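Local coordinates for protein tail lysozyme, putative (PDB 2IA7) that is of unestablished function but is probably a gp25-like component of a phage-tail-like baseplate, at residues Ile38-Leu42 with Ala82-Glu87; Arg89-Val95 with Asp110-Arg116. One frame throughout, in Å; residues are numbered along the deposited sequence.

In the fold
From the N terminus, helix 30-42 supplies the first half of interaction 1; 39 residues later the end of helix 69-86 returns to it and closes that loop. After a short turn the chain enters strand 90-98, interaction 2 opening just before it at Arg89, and the hairpin with strand 106-115 closes that contact across 14 residues. The two contacts therefore follow in series, neither enclosing nor crossing the other. They meet in space, their centres about 11 Å apart: Ile38 CD1 lies 3.6 Å from Tyr113 CE2, Leu42 CD1 3.7 Å from Ile111 CD1, and Leu83 CD1 4.0 Å from Leu92 CD2. Both helices thus pack on one face of the antiparallel sheet that strand 120-129 completes.

Interaction 1: Ile38-Leu42 with Ala82-Glu87; sequences IRIIL and ALILWE
Two helical segments, 38-42 and 82-86, cross at 117° with their axes 10.0 Å apart at closest approach; Glu87 is the first residue beyond the second helix to leave helical phi/psi. CA-CA distances are 6.8 Å for Ile38-Leu83 and 7.0 Å for Ile41-Ala82. Ile41 (m, t) points its CA-to-CB bond at the other helix and is the most covered residue: its CG2 sits 3.8 Å from Ala82 CB, and its CD1 3.6 Å from Trp86 CB and 3.8 Å from Glu87 CB. Leu83 (m, t) starts sideways, but its CD2 reaches in to 3.9 Å from both Ile38 CG2 and Leu42 CD2 and 4.0 Å from Ile41 CG2. Ile38 (m, t) and Leu42 (m, t) both pack against that methyl. Trp86 (chi1 m) carries its indole away from helix 38-42, edge-to-face with Phe55, while Glu87 OE1 is hydrogen-bonded to Ser37 OG and salt-bridged to Arg89. The apolar interface is the helix-helix part of a buried alpha+beta core, in which two crossed helices pack on an antiparallel sheet.

Interaction 2: Arg89-Val95 with Asp110-Arg116; sequences RIELLSV and DIEYRVR
Ile90 (p, t) lays CG2 3.6 Å from Tyr113 CD1, on the sheet face shared with Leu92, Val95, Ile111 and Val115, which the helices cover. Strands 90-95 and 110-115 run antiparallel at 149°, axes 4.5 Å apart. Ile90-Val115, Leu92-Tyr113 and Val95-Ile111 are non-hydrogen-bonded pairs; Glu91-Arg114 and Ser94-Glu112 are hydrogen-bonded. Glu91 N donates to Arg114 O (2.9 Å) and Arg114 N to Glu91 O (2.9 Å). The register then slips by one at a classic beta bulge: Leu93 N (2.9 Å) and Ser94 N (3.2 Å) both donate to Glu112 O, Leu93 having phi/psi -103/-40, and Glu112 N returns to Ser94 O at 2.9 Å. Leu92 CD2 reaches Ile111 CG2 at 4.1 Å. On the opposite face Glu91 (t, t) extends OE1 to Arg114 NE (2.8 Å) and NH2 (3.0 Å), a salt bridge; Arg114 NH1 binds Asn119. Arg116 N bonds Arg89 O at 3.0 Å. One water joins Ser94 OG (2.6 Å) to Asp110 O (2.7 Å). The chemistry is thus two-sided: apolar side chains bury one face of the hairpin against the helices, while the other carries the Glu91-Arg114 salt bridge, with the polar Ser94 and Glu112 pairing through their backbones.

Interaction 1: Ile38-Leu42 with Ala82-Glu87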
ATOM      1  N   ILE A  38       2.968  -6.757  -0.466  1.00 14.35           N
ATOM      2  CA  ILE A  38       2.648  -5.365  -0.275  1.00 14.21           C
ATOM      3  C   ILE A  38       1.740  -4.861  -1.405  1.00 15.11           C
ATOM      4  O   ILE A  38       0.680  -4.283  -1.146  1.00 14.82           O
ATOM      5  CB  ILE A  38       3.884  -4.468  -0.180  1.00 14.43           C
ATOM      6  CG1 ILE A  38       4.630  -4.770   1.132  1.00 17.08           C
ATOM      7  CG2 ILE A  38       3.486  -3.013  -0.162  1.00 16.16           C
ATOM      8  CD1 ILE A  38       6.057  -4.163   1.162  1.00 17.18           C
ATOM      9  N   ARG A  39       2.091  -5.171  -2.618  1.00 14.15           N
ATOM     10  CA  ARG A  39       1.280  -4.718  -3.735  1.00 13.47           C
ATOM     11  C   ARG A  39      -0.089  -5.349  -3.759  1.00 14.27           C
ATOM     12  O   ARG A  39      -1.065  -4.720  -4.149  1.00 15.21           O
ATOM     13  CB  ARG A  39       2.011  -4.935  -5.061  1.00 12.83           C
ATOM     14  CG  ARG A  39       3.294  -4.118  -5.198  1.00 13.99           C
ATOM     15  CD  ARG A  39       3.977  -4.276  -6.550  1.00 16.23           C
ATOM     16  NE  ARG A  39       4.456  -5.616  -6.910  1.00 22.14           N
ATOM     17  CZ  ARG A  39       5.698  -6.092  -6.751  1.00 20.03           C
ATOM     18  NH1 ARG A  39       6.703  -5.343  -6.327  1.00 21.28           N
ATOM     19  NH2 ARG A  39       5.952  -7.315  -7.195  1.00 17.89           N
ATOM     20  N   ILE A  40      -0.163  -6.642  -3.433  1.00 13.54           N
ATOM     21  CA  ILE A  40      -1.452  -7.348  -3.336  1.00 13.11           C
ATOM     22  C   ILE A  40      -2.336  -6.734  -2.292  1.00 14.08           C
ATOM     23  O   ILE A  40      -3.499  -6.450  -2.544  1.00 14.98           O
ATOM     24  CB  ILE A  40      -1.270  -8.843  -3.065  1.00 14.22           C
ATOM     25  CG1 ILE A  40      -0.628  -9.539  -4.270  1.00 13.62           C
ATOM     26  CG2 ILE A  40      -2.560  -9.526  -2.748  1.00 15.47           C
ATOM     27  CD1 ILE A  40      -0.054 -10.909  -3.938  1.00 15.33           C
ATOM     28  N   ILE A  41      -1.788  -6.511  -1.118  1.00 13.82           N
ATOM     29  CA  ILE A  41      -2.571  -5.959  -0.027  1.00 13.40           C
ATOM     30  C   ILE A  41      -3.155  -4.598  -0.340  1.00 14.03           C
ATOM     31  O   ILE A  41      -4.337  -4.362  -0.158  1.00 15.96           O
ATOM     32  CB  ILE A  41      -1.723  -5.864   1.270  1.00 13.30           C
ATOM     33  CG1 ILE A  41      -1.325  -7.253   1.736  1.00 13.80           C
ATOM     34  CG2 ILE A  41      -2.473  -5.083   2.378  1.00 15.60           C
ATOM     35  CD1 ILE A  41      -0.087  -7.272   2.579  1.00 14.34           C
ATOM     36  N   LEU A  42      -2.318  -3.695  -0.880  1.00 14.41           N
ATOM     37  CA  LEU A  42      -2.748  -2.300  -1.141  1.00 14.52           C
ATOM     38  C   LEU A  42      -3.743  -2.279  -2.329  1.00 14.79           C
ATOM     39  O   LEU A  42      -4.613  -1.424  -2.402  1.00 17.72           O
ATOM     40  CB  LEU A  42      -1.578  -1.366  -1.346  1.00 14.37           C
ATOM     41  CG  LEU A  42      -0.586  -1.275  -0.185  1.00 14.68           C
ATOM     42  CD1 LEU A  42       0.519  -0.264  -0.468  1.00 15.67           C
ATOM     43  CD2 LEU A  42      -1.368  -0.984   1.127  1.00 16.34           C
ATOM     44  N   ALA A  82      -3.035  -1.564   6.991  1.00 14.18           N
ATOM     45  CA  ALA A  82      -3.176  -2.738   6.137  1.00 14.73           C
ATOM     46  C   ALA A  82      -1.911  -3.558   6.081  1.00 14.34           C
ATOM     47  O   ALA A  82      -1.974  -4.791   6.148  1.00 14.97           O
ATOM     48  CB  ALA A  82      -3.625  -2.311   4.750  1.00 15.22           C
ATOM     49  N   LEU A  83      -0.753  -2.912   5.982  1.00 14.99           N
ATOM     50  CA  LEU A  83       0.550  -3.605   5.963  1.00 14.50           C
ATOM     51  C   LEU A  83       0.958  -4.248   7.272  1.00 15.12           C
ATOM     52  O   LEU A  83       1.544  -5.338   7.312  1.00 16.03           O
ATOM     53  CB  LEU A  83       1.631  -2.699   5.369  1.00 15.04           C
ATOM     54  CG  LEU A  83       1.360  -2.262   3.918  1.00 14.68           C
ATOM     55  CD1 LEU A  83       2.539  -1.425   3.383  1.00 16.82           C
ATOM     56  CD2 LEU A  83       1.126  -3.395   2.941  1.00 14.24           C
ATOM     57  N   ILE A  84       0.620  -3.564   8.356  1.00 13.10           N
ATOM     58  CA  ILE A  84       0.856  -4.111   9.709  1.00 14.69           C
ATOM     59  C   ILE A  84       0.040  -5.350   9.951  1.00 15.11           C
ATOM     60  O   ILE A  84       0.533  -6.326  10.460  1.00 19.04           O
ATOM     61  CB  ILE A  84       0.550  -3.069  10.767  1.00 16.06           C
ATOM     62  CG1 ILE A  84       1.617  -1.995  10.694  1.00 16.91           C
ATOM     63  CG2 ILE A  84       0.470  -3.703  12.178  1.00 19.74           C
ATOM     64  CD1 ILE A  84       1.272  -0.769  11.520  1.00 18.59           C
ATOM     65  N   LEU A  85      -1.221  -5.316   9.565  1.00 15.51           N
ATOM     66  CA  LEU A  85      -2.091  -6.450   9.720  1.00 16.35           C
ATOM     67  C   LEU A  85      -1.699  -7.604   8.802  1.00 16.72           C
ATOM     68  O   LEU A  85      -1.681  -8.759   9.271  1.00 20.13           O
ATOM     69  CB  LEU A  85      -3.518  -6.022   9.461  1.00 17.02           C
ATOM     70  CG  LEU A  85      -4.587  -7.078   9.680  1.00 22.33           C
ATOM     71  CD1 LEU A  85      -4.551  -7.671  11.095  1.00 24.72           C
ATOM     72  CD2 LEU A  85      -5.947  -6.445   9.399  1.00 22.46           C
ATOM     73  N   TRP A  86      -1.462  -7.375   7.518  1.00 14.78           N
ATOM     74  CA  TRP A  86      -1.366  -8.458   6.534  1.00 14.72           C
ATOM     75  C   TRP A  86       0.044  -8.803   6.098  1.00 14.81           C
ATOM     76  O   TRP A  86       0.210  -9.799   5.416  1.00 17.55           O
ATOM     77  CB  TRP A  86      -2.231  -8.112   5.324  1.00 15.57           C
ATOM     78  CG  TRP A  86      -3.666  -8.027   5.687  1.00 14.41           C
ATOM     79  CD1 TRP A  86      -4.448  -6.922   5.715  1.00 12.60           C
ATOM     80  CD2 TRP A  86      -4.496  -9.116   6.131  1.00 16.17           C
ATOM     81  NE1 TRP A  86      -5.742  -7.259   6.132  1.00 16.79           N
ATOM     82  CE2 TRP A  86      -5.778  -8.598   6.377  1.00 19.75           C
ATOM     83  CE3 TRP A  86      -4.275 -10.492   6.293  1.00 19.84           C
ATOM     84  CZ2 TRP A  86      -6.830  -9.391   6.832  1.00 20.81           C
ATOM     85  CZ3 TRP A  86      -5.330 -11.277   6.724  1.00 20.59           C
ATOM     86  CH2 TRP A  86      -6.583 -10.720   6.980  1.00 23.47           C
ATOM     87  N   GLU A  87       1.050  -8.022   6.492  1.00 16.63           N
ATOM     88  CA  GLU A  87       2.437  -8.332   6.083  1.00 15.42           C
ATOM     89  C   GLU A  87       3.389  -8.262   7.290  1.00 15.53           C
ATOM     90  O   GLU A  87       4.172  -7.304   7.430  1.00 17.62           O
ATOM     91  CB  GLU A  87       2.917  -7.469   4.951  1.00 15.33           C
ATOM     92  CG  GLU A  87       4.259  -7.952   4.350  1.00 16.96           C
ATOM     93  CD  GLU A  87       4.367  -9.437   4.264  1.00 18.88           C
ATOM     94  OE1 GLU A  87       3.949  -9.985   3.235  1.00 16.76           O
ATOM     95  OE2 GLU A  87       4.894 -10.093   5.193  1.00 18.63           O
TER

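Interaction 2: Arg89-Val95 with Asp110-Arg116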
ATOM      1  N   ARG A  89       6.014  -9.781   8.006  1.00 16.25           N
ATOM      2  CA  ARG A  89       7.454 -10.007   7.726  1.00 15.81           C
ATOM      3  C   ARG A  89       8.259  -8.715   7.649  1.00 15.17           C
ATOM      4  O   ARG A  89       9.480  -8.755   7.669  1.00 16.10           O
ATOM      5  CB  ARG A  89       7.617 -10.766   6.423  1.00 17.41           C
ATOM      6  CG  ARG A  89       7.167 -12.204   6.522  1.00 15.14           C
ATOM      7  CD  ARG A  89       7.278 -12.945   5.219  1.00 18.66           C
ATOM      8  NE  ARG A  89       6.359 -12.373   4.246  1.00 16.82           N
ATOM      9  CZ  ARG A  89       6.216 -12.803   3.010  1.00 16.39           C
ATOM     10  NH1 ARG A  89       6.914 -13.836   2.562  1.00 17.35           N
ATOM     11  NH2 ARG A  89       5.346 -12.203   2.202  1.00 16.63           N
ATOM     12  N   ILE A  90       7.570  -7.582   7.670  1.00 16.16           N
ATOM     13  CA  ILE A  90       8.217  -6.258   7.624  1.00 15.70           C
ATOM     14  C   ILE A  90       7.921  -5.387   8.814  1.00 17.24           C
ATOM     15  O   ILE A  90       6.896  -5.566   9.454  1.00 17.29           O
ATOM     16  CB  ILE A  90       7.867  -5.520   6.294  1.00 15.31           C
ATOM     17  CG1 ILE A  90       6.417  -5.024   6.269  1.00 17.28           C
ATOM     18  CG2 ILE A  90       8.178  -6.435   5.105  1.00 16.81           C
ATOM     19  CD1 ILE A  90       6.011  -4.310   4.980  1.00 16.15           C
ATOM     20  N   GLU A  91       8.819  -4.431   9.063  1.00 15.52           N
ATOM     21  CA  GLU A  91       8.603  -3.309   9.961  1.00 16.31           C
ATOM     22  C   GLU A  91       8.550  -2.095   9.077  1.00 17.34           C
ATOM     23  O   GLU A  91       9.445  -1.818   8.320  1.00 17.17           O
ATOM     24  CB  GLU A  91       9.776  -3.137  10.957  1.00 18.92           C
ATOM     25  CG  GLU A  91       9.563  -1.888  11.799  1.00 20.76           C
ATOM     26  CD  GLU A  91      10.697  -1.551  12.759  1.00 28.86           C
ATOM     27  OE1 GLU A  91      11.867  -1.928  12.509  1.00 28.71           O
ATOM     28  OE2 GLU A  91      10.407  -0.832  13.753  1.00 30.27           O
ATOM     29  N   LEU A  92       7.476  -1.348   9.138  1.00 16.44           N
ATOM     30  CA  LEU A  92       7.414  -0.124   8.390  1.00 16.62           C
ATOM     31  C   LEU A  92       8.258   0.975   9.009  1.00 18.48           C
ATOM     32  O   LEU A  92       8.124   1.216  10.190  1.00 20.61           O
ATOM     33  CB  LEU A  92       5.978   0.403   8.328  1.00 19.00           C
ATOM     34  CG  LEU A  92       4.955  -0.470   7.608  1.00 16.37           C
ATOM     35  CD1 LEU A  92       3.523   0.146   7.729  1.00 18.50           C
ATOM     36  CD2 LEU A  92       5.333  -0.794   6.166  1.00 18.66           C
ATOM     37  N   LEU A  93       9.057   1.664   8.201  1.00 17.60           N
ATOM     38  CA  LEU A  93       9.932   2.770   8.610  1.00 17.38           C
ATOM     39  C   LEU A  93       9.360   4.139   8.216  1.00 19.84           C
ATOM     40  O   LEU A  93       9.413   5.071   9.001  1.00 19.64           O
ATOM     41  CB  LEU A  93      11.317   2.621   7.975  1.00 19.20           C
ATOM     42  CG  LEU A  93      12.018   1.290   8.277  1.00 18.01           C
ATOM     43  CD1 LEU A  93      13.367   1.187   7.622  1.00 21.64           C
ATOM     44  CD2 LEU A  93      12.169   1.039   9.768  1.00 22.95           C
ATOM     45  N   SER A  94       8.776   4.260   7.020  1.00 17.53           N
ATOM     46  CA  SER A  94       8.226   5.527   6.525  1.00 16.56           C
ATOM     47  C   SER A  94       7.114   5.154   5.564  1.00 16.08           C
ATOM     48  O   SER A  94       7.307   4.310   4.702  1.00 17.30           O
ATOM     49  CB  SER A  94       9.302   6.328   5.762  1.00 16.89           C
ATOM     50  OG  SER A  94       8.806   7.631   5.546  1.00 22.84           O
ATOM     51  N   VAL A  95       5.983   5.836   5.652  1.00 15.27           N
ATOM     52  CA  VAL A  95       4.902   5.790   4.659  1.00 14.82           C
ATOM     53  C   VAL A  95       4.525   7.236   4.346  1.00 15.42           C
ATOM     54  O   VAL A  95       4.002   7.941   5.223  1.00 17.62           O
ATOM     55  CB  VAL A  95       3.680   4.962   5.125  1.00 18.00           C
ATOM     56  CG1 VAL A  95       2.588   4.997   4.061  1.00 20.11           C
ATOM     57  CG2 VAL A  95       4.120   3.509   5.417  1.00 18.65           C
ATOM     58  N   ASP A 110       5.207   6.347  -1.049  1.00 14.91           N
ATOM     59  CA  ASP A 110       6.600   5.970  -0.838  1.00 12.73           C
ATOM     60  C   ASP A 110       6.677   5.236   0.502  1.00 15.85           C
ATOM     61  O   ASP A 110       6.396   5.802   1.548  1.00 15.65           O
ATOM     62  CB  ASP A 110       7.450   7.204  -0.807  1.00 12.73           C
ATOM     63  CG  ASP A 110       7.409   7.975  -2.136  1.00 21.94           C
ATOM     64  OD1 ASP A 110       7.654   7.385  -3.175  1.00 18.14           O
ATOM     65  OD2 ASP A 110       7.245   9.248  -2.031  1.00 20.04           O
ATOM     66  N   ILE A 111       7.046   3.965   0.445  1.00 13.75           N
ATOM     67  CA  ILE A 111       7.056   3.057   1.533  1.00 13.63           C
ATOM     68  C   ILE A 111       8.483   2.551   1.752  1.00 13.49           C
ATOM     69  O   ILE A 111       9.040   1.881   0.903  1.00 16.85           O
ATOM     70  CB  ILE A 111       6.112   1.855   1.282  1.00 15.49           C
ATOM     71  CG1 ILE A 111       4.661   2.312   0.984  1.00 16.09           C
ATOM     72  CG2 ILE A 111       6.149   0.951   2.516  1.00 15.76           C
ATOM     73  CD1 ILE A 111       3.752   1.220   0.446  1.00 17.64           C
ATOM     74  N   GLU A 112       9.019   2.862   2.924  1.00 14.29           N
ATOM     75  CA  GLU A 112      10.356   2.365   3.318  1.00 14.48           C
ATOM     76  C   GLU A 112      10.091   1.357   4.409  1.00 15.55           C
ATOM     77  O   GLU A 112       9.295   1.600   5.326  1.00 15.50           O
ATOM     78  CB  GLU A 112      11.286   3.478   3.834  1.00 17.15           C
ATOM     79  CG  GLU A 112      11.529   4.607   2.899  1.00 20.42           C
ATOM     80  CD  GLU A 112      12.476   5.672   3.476  1.00 24.61           C
ATOM     81  OE1 GLU A 112      13.493   5.278   4.139  1.00 29.08           O
ATOM     82  OE2 GLU A 112      12.165   6.886   3.270  1.00 25.08           O
ATOM     83  N   TYR A 113      10.721   0.200   4.329  1.00 15.38           N
ATOM     84  CA  TYR A 113      10.493  -0.849   5.271  1.00 16.57           C
ATOM     85  C   TYR A 113      11.739  -1.703   5.473  1.00 14.32           C
ATOM     86  O   TYR A 113      12.654  -1.703   4.659  1.00 17.17           O
ATOM     87  CB  TYR A 113       9.301  -1.681   4.837  1.00 16.94           C
ATOM     88  CG  TYR A 113       9.481  -2.431   3.535  1.00 15.32           C
ATOM     89  CD1 TYR A 113      10.023  -3.748   3.499  1.00 15.31           C
ATOM     90  CD2 TYR A 113       9.111  -1.858   2.305  1.00 16.94           C
ATOM     91  CE1 TYR A 113      10.156  -4.428   2.290  1.00 17.36           C
ATOM     92  CE2 TYR A 113       9.244  -2.540   1.115  1.00 17.19           C
ATOM     93  CZ  TYR A 113       9.733  -3.839   1.101  1.00 17.00           C
ATOM     94  OH  TYR A 113       9.892  -4.479  -0.099  1.00 17.11           O
ATOM     95  N   ARG A 114      11.746  -2.387   6.600  1.00 15.17           N
ATOM     96  CA  ARG A 114      12.813  -3.328   7.016  1.00 16.72           C
ATOM     97  C   ARG A 114      12.255  -4.752   6.973  1.00 13.87           C
ATOM     98  O   ARG A 114      11.169  -5.036   7.483  1.00 15.58           O
ATOM     99  CB  ARG A 114      13.277  -2.994   8.446  1.00 17.42           C
ATOM    100  CG  ARG A 114      14.366  -3.885   8.970  1.00 21.82           C
ATOM    101  CD  ARG A 114      14.793  -3.438  10.368  1.00 22.40           C
ATOM    102  NE  ARG A 114      13.727  -3.661  11.315  1.00 25.56           N
ATOM    103  CZ  ARG A 114      13.532  -4.769  12.027  1.00 24.41           C
ATOM    104  NH1 ARG A 114      14.354  -5.789  11.943  1.00 29.47           N
ATOM    105  NH2 ARG A 114      12.491  -4.849  12.833  1.00 27.12           N
ATOM    106  N   VAL A 115      12.930  -5.657   6.266  1.00 14.47           N
ATOM    107  CA  VAL A 115      12.604  -7.071   6.303  1.00 16.59           C
ATOM    108  C   VAL A 115      13.183  -7.653   7.555  1.00 15.70           C
ATOM    109  O   VAL A 115      14.376  -7.579   7.779  1.00 16.79           O
ATOM    110  CB  VAL A 115      13.124  -7.807   5.048  1.00 16.78           C
ATOM    111  CG1 VAL A 115      12.884  -9.309   5.162  1.00 14.82           C
ATOM    112  CG2 VAL A 115      12.366  -7.264   3.812  1.00 19.29           C
ATOM    113  N   ARG A 116      12.314  -8.150   8.420  1.00 14.91           N
ATOM    114  CA  ARG A 116      12.724  -8.543   9.762  1.00 15.26           C
ATOM    115  C   ARG A 116      13.722  -9.683   9.713  1.00 15.28           C
ATOM    116  O   ARG A 116      14.662  -9.728  10.529  1.00 18.09           O
ATOM    117  CB  ARG A 116      11.496  -8.937  10.629  1.00 17.56           C
ATOM    118  CG  ARG A 116      10.562  -7.791  10.918  1.00 18.31           C
ATOM    119  CD  ARG A 116       9.291  -8.307  11.613  1.00 23.37           C
ATOM    120  NE  ARG A 116       8.260  -7.280  11.728  1.00 21.47           N
ATOM    121  CZ  ARG A 116       8.287  -6.288  12.607  1.00 26.78           C
ATOM    122  NH1 ARG A 116       9.289  -6.192  13.469  1.00 27.70           N
ATOM    123  NH2 ARG A 116       7.329  -5.364  12.596  1.00 26.73           N
TER
HETATM  124  O   HOH W   1       8.100   7.246   3.021  1.00 21.53           O